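Local structure of alpha-galactosidase (Umbelopsis vinacea, 3A5V) at residues Q251-T259 with V380-L388. The protein probably hydrolyses terminal alpha-linked galactose residues from galactosides, as a tetrameric family 27 glycoside hydrolase. Residues are numbered along the deposited sequence; the frame is centred on the assembly and turned at random. Where two conformers were deposited one is given.
Sequences QEEYRVHYT and VPAHGVRLL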
loop_
_atom_site.group_PDB
_atom_site.type_symbol
_atom_site.label_atom_id
_atom_site.label_comp_id
_atom_site.label_asym_id
_atom_site.label_seq_id
_atom_site.Cartn_x
_atom_site.Cartn_y
_atom_site.Cartn_z
ATOM N N GLN A 251 -0.087 -4.210 -38.372
ATOM C CA GLN A 251 -0.191 -2.783 -38.659
ATOM C C GLN A 251 -1.282 -2.060 -37.844
ATOM O O GLN A 251 -1.062 -0.938 -37.384
ATOM C CB GLN A 251 -0.299 -2.452 -40.159
ATOM C CG GLN A 251 0.183 -1.013 -40.451
ATOM C CD GLN A 251 -0.329 -0.443 -41.770
ATOM O OE1 GLN A 251 -1.375 -0.837 -42.267
ATOM N NE2 GLN A 251 0.409 0.513 -42.325
ATOM N N GLU A 252 -2.447 -2.684 -37.687
ATOM C CA GLU A 252 -3.524 -2.048 -36.911
ATOM C C GLU A 252 -3.147 -1.922 -35.425
ATOM O O GLU A 252 -3.486 -0.925 -34.764
ATOM C CB GLU A 252 -4.865 -2.784 -37.092
ATOM C CG GLU A 252 -5.473 -2.648 -38.528
ATOM C CD GLU A 252 -5.545 -1.201 -39.036
ATOM O OE1 GLU A 252 -5.908 -0.302 -38.257
ATOM O OE2 GLU A 252 -5.218 -0.953 -40.226
ATOM N N GLU A 253 -2.454 -2.927 -34.898
ATOM C CA GLU A 253 -1.917 -2.832 -33.528
ATOM C C GLU A 253 -0.916 -1.676 -33.371
ATOM O O GLU A 253 -1.004 -0.937 -32.406
ATOM C CB GLU A 253 -1.281 -4.151 -33.101
ATOM C CG GLU A 253 -2.321 -5.227 -32.823
ATOM C CD GLU A 253 -1.732 -6.629 -32.661
ATOM O OE1 GLU A 253 -0.588 -6.899 -33.100
ATOM O OE2 GLU A 253 -2.446 -7.466 -32.091
ATOM N N TYR A 254 0.033 -1.533 -34.308
ATOM C CA TYR A 254 0.948 -0.376 -34.308
ATOM C C TYR A 254 0.209 0.945 -34.471
ATOM O O TYR A 254 0.602 1.961 -33.872
ATOM C CB TYR A 254 2.022 -0.480 -35.403
ATOM C CG TYR A 254 3.107 -1.485 -35.078
ATOM C CD1 TYR A 254 3.634 -1.580 -33.776
ATOM C CD2 TYR A 254 3.606 -2.348 -36.069
ATOM C CE1 TYR A 254 4.632 -2.519 -33.466
ATOM C CE2 TYR A 254 4.610 -3.295 -35.772
ATOM C CZ TYR A 254 5.112 -3.371 -34.474
ATOM O OH TYR A 254 6.085 -4.313 -34.186
ATOM N N ARG A 255 -0.843 0.948 -35.294
ATOM C CA ARG A 255 -1.616 2.173 -35.454
ATOM C C ARG A 255 -2.251 2.581 -34.120
ATOM O O ARG A 255 -2.280 3.763 -33.766
ATOM C CB ARG A 255 -2.685 2.021 -36.548
ATOM C CG ARG A 255 -3.359 3.352 -36.905
ATOM C CD ARG A 255 -4.614 3.134 -37.750
ATOM N NE ARG A 255 -4.370 2.296 -38.927
ATOM C CZ ARG A 255 -3.746 2.695 -40.033
ATOM N NH1 ARG A 255 -3.252 3.936 -40.131
ATOM N NH2 ARG A 255 -3.607 1.842 -41.051
ATOM N N VAL A 256 -2.757 1.596 -33.377
ATOM C CA VAL A 256 -3.350 1.868 -32.070
ATOM C C VAL A 256 -2.322 2.442 -31.101
ATOM O O VAL A 256 -2.547 3.461 -30.452
ATOM C CB VAL A 256 -4.009 0.585 -31.478
ATOM C CG1 VAL A 256 -4.566 0.849 -30.036
ATOM C CG2 VAL A 256 -5.098 0.164 -32.366
ATOM N N HIS A 257 -1.194 1.756 -31.025
ATOM C CA HIS A 257 -0.049 2.117 -30.203
ATOM C C HIS A 257 0.374 3.564 -30.499
ATOM O O HIS A 257 0.373 4.412 -29.597
ATOM C CB HIS A 257 1.031 1.054 -30.504
ATOM C CG HIS A 257 2.408 1.339 -29.972
ATOM N ND1 HIS A 257 2.651 1.826 -28.706
ATOM C CD2 HIS A 257 3.623 1.097 -30.525
ATOM C CE1 HIS A 257 3.958 1.910 -28.516
ATOM N NE2 HIS A 257 4.570 1.464 -29.602
ATOM N N TYR A 258 0.635 3.867 -31.770
ATOM C CA TYR A 258 1.062 5.221 -32.145
ATOM C C TYR A 258 -0.015 6.280 -31.832
ATOM O O TYR A 258 0.285 7.359 -31.309
ATOM C CB TYR A 258 1.447 5.256 -33.637
ATOM C CG TYR A 258 2.169 6.521 -34.045
ATOM C CD1 TYR A 258 1.449 7.670 -34.379
ATOM C CD2 TYR A 258 3.564 6.574 -34.076
ATOM C CE1 TYR A 258 2.083 8.851 -34.732
ATOM C CE2 TYR A 258 4.227 7.765 -34.449
ATOM C CZ TYR A 258 3.466 8.898 -34.772
ATOM O OH TYR A 258 4.077 10.080 -35.155
ATOM N N THR A 259 -1.257 5.975 -32.187
ATOM C CA THR A 259 -2.388 6.902 -31.975
ATOM C C THR A 259 -2.536 7.323 -30.510
ATOM O O THR A 259 -2.692 8.514 -30.206
ATOM C CB THR A 259 -3.719 6.250 -32.434
ATOM O OG1 THR A 259 -3.653 5.948 -33.845
ATOM C CG2 THR A 259 -4.932 7.167 -32.126
ATOM N N VAL A 380 -14.336 -0.275 -36.779
ATOM C CA VAL A 380 -13.036 -0.224 -36.117
ATOM C C VAL A 380 -12.432 -1.635 -36.126
ATOM O O VAL A 380 -13.064 -2.583 -35.664
ATOM C CB VAL A 380 -13.156 0.318 -34.662
ATOM C CG1 VAL A 380 -11.767 0.605 -34.086
ATOM C CG2 VAL A 380 -14.063 1.582 -34.624
ATOM N N PRO A 381 -11.223 -1.790 -36.695
ATOM C CA PRO A 381 -10.589 -3.110 -36.786
ATOM C C PRO A 381 -10.306 -3.729 -35.410
ATOM O O PRO A 381 -10.233 -3.012 -34.398
ATOM C CB PRO A 381 -9.265 -2.811 -37.509
ATOM C CG PRO A 381 -9.514 -1.534 -38.245
ATOM C CD PRO A 381 -10.390 -0.737 -37.317
ATOM N N ALA A 382 -10.147 -5.051 -35.381
ATOM C CA ALA A 382 -9.631 -5.758 -34.191
ATOM C C ALA A 382 -8.312 -5.128 -33.724
ATOM O O ALA A 382 -7.439 -4.830 -34.559
ATOM C CB ALA A 382 -9.401 -7.231 -34.532
ATOM N N HIS A 383 -8.192 -4.901 -32.407
ATOM C CA HIS A 383 -7.035 -4.231 -31.793
ATOM C C HIS A 383 -6.749 -2.887 -32.461
ATOM O O HIS A 383 -5.585 -2.476 -32.572
ATOM C CB HIS A 383 -5.784 -5.127 -31.865
ATOM C CG HIS A 383 -5.951 -6.461 -31.200
ATOM N ND1 HIS A 383 -4.969 -7.433 -31.224
ATOM C CD2 HIS A 383 -6.977 -6.978 -30.476
ATOM C CE1 HIS A 383 -5.384 -8.490 -30.544
ATOM N NE2 HIS A 383 -6.601 -8.242 -30.084
ATOM N N GLY A 384 -7.818 -2.224 -32.903
ATOM C CA GLY A 384 -7.727 -1.110 -33.840
ATOM C C GLY A 384 -8.296 0.185 -33.305
ATOM O O GLY A 384 -8.956 0.203 -32.245
ATOM N N VAL A 385 -8.005 1.268 -34.032
ATOM C CA VAL A 385 -8.513 2.612 -33.727
ATOM C C VAL A 385 -9.107 3.273 -34.960
ATOM O O VAL A 385 -8.743 2.934 -36.087
ATOM C CB VAL A 385 -7.401 3.575 -33.151
ATOM C CG1 VAL A 385 -7.025 3.193 -31.685
ATOM C CG2 VAL A 385 -6.156 3.640 -34.092
ATOM N N ARG A 386 -10.033 4.203 -34.734
ATOM C CA ARG A 386 -10.304 5.261 -35.707
ATOM C C ARG A 386 -9.976 6.572 -34.996
ATOM O O ARG A 386 -10.432 6.799 -33.870
ATOM C CB ARG A 386 -11.761 5.252 -36.211
ATOM C CG ARG A 386 -12.157 3.977 -36.997
ATOM C CD ARG A 386 -11.396 3.834 -38.333
ATOM N NE ARG A 386 -11.772 4.860 -39.313
ATOM C CZ ARG A 386 -12.859 4.807 -40.088
ATOM N NH1 ARG A 386 -13.701 3.772 -40.005
ATOM N NH2 ARG A 386 -13.104 5.793 -40.948
ATOM N N LEU A 387 -9.175 7.401 -35.655
ATOM C CA LEU A 387 -8.677 8.652 -35.100
ATOM C C LEU A 387 -9.345 9.795 -35.856
ATOM O O LEU A 387 -9.128 9.953 -37.075
ATOM C CB LEU A 387 -7.145 8.741 -35.256
ATOM C CG LEU A 387 -6.509 10.099 -34.914
ATOM C CD1 LEU A 387 -6.799 10.505 -33.469
ATOM C CD2 LEU A 387 -5.005 10.109 -35.182
ATOM N N LEU A 388 -10.140 10.585 -35.135
ATOM C CA LEU A 388 -11.004 11.583 -35.752
ATOM C C LEU A 388 -10.683 12.965 -35.247
ATOM O O LEU A 388 -10.320 13.142 -34.064
ATOM C CB LEU A 388 -12.492 11.296 -35.441
ATOM C CG LEU A 388 -12.979 9.857 -35.667
ATOM C CD1 LEU A 388 -14.415 9.691 -35.137
ATOM C CD2 LEU A 388 -12.870 9.457 -37.153
HETATM O O HOH W 1 -5.661 0.529 -35.750
HETATM O O HOH W 2 -7.909 1.616 -38.428
#
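E253 and H383 make the direct polar link: H383 ND1 donates to E253 OE2 over 2.7 Å, nearly straight at 164°. Carboxylate and imidazole lie almost coplanar, 7° apart, with the anti lone pair of OE2 engaged, and H383 NE2 is held by D332. A leucine at E253 would probably leave ND1 without this acceptor and the imidazole freer to turn about its bond to D332. One water donates to E252 O and E252 OE1 (2.7 Å) and accepts from V385 N; another joins OE1 to V385 O. With chi1 at -69° and a bend at chi2, the E252 carboxylate turns along the helix toward R255, whose NE meets OE1 at 3.1 Å in a salt bridge. Van der Waals contacts continue along the helix: V385 CG1 packs on V256 CG2 at 3.7 Å, V385 CG2 meets tip to tip the T259 hydroxyl, itself tied to R255 O and W364, and T259 CG2 slides past L387 CD1. H383 and G384, closing a type II turn from P381, form a G1 beta bulge opposite N329. Helix 251-263 of the beta/alpha barrel packs against strand 384-390 of the C-terminal beta sandwich, joining the two domains characteristic of family 27 alpha-galactosidases.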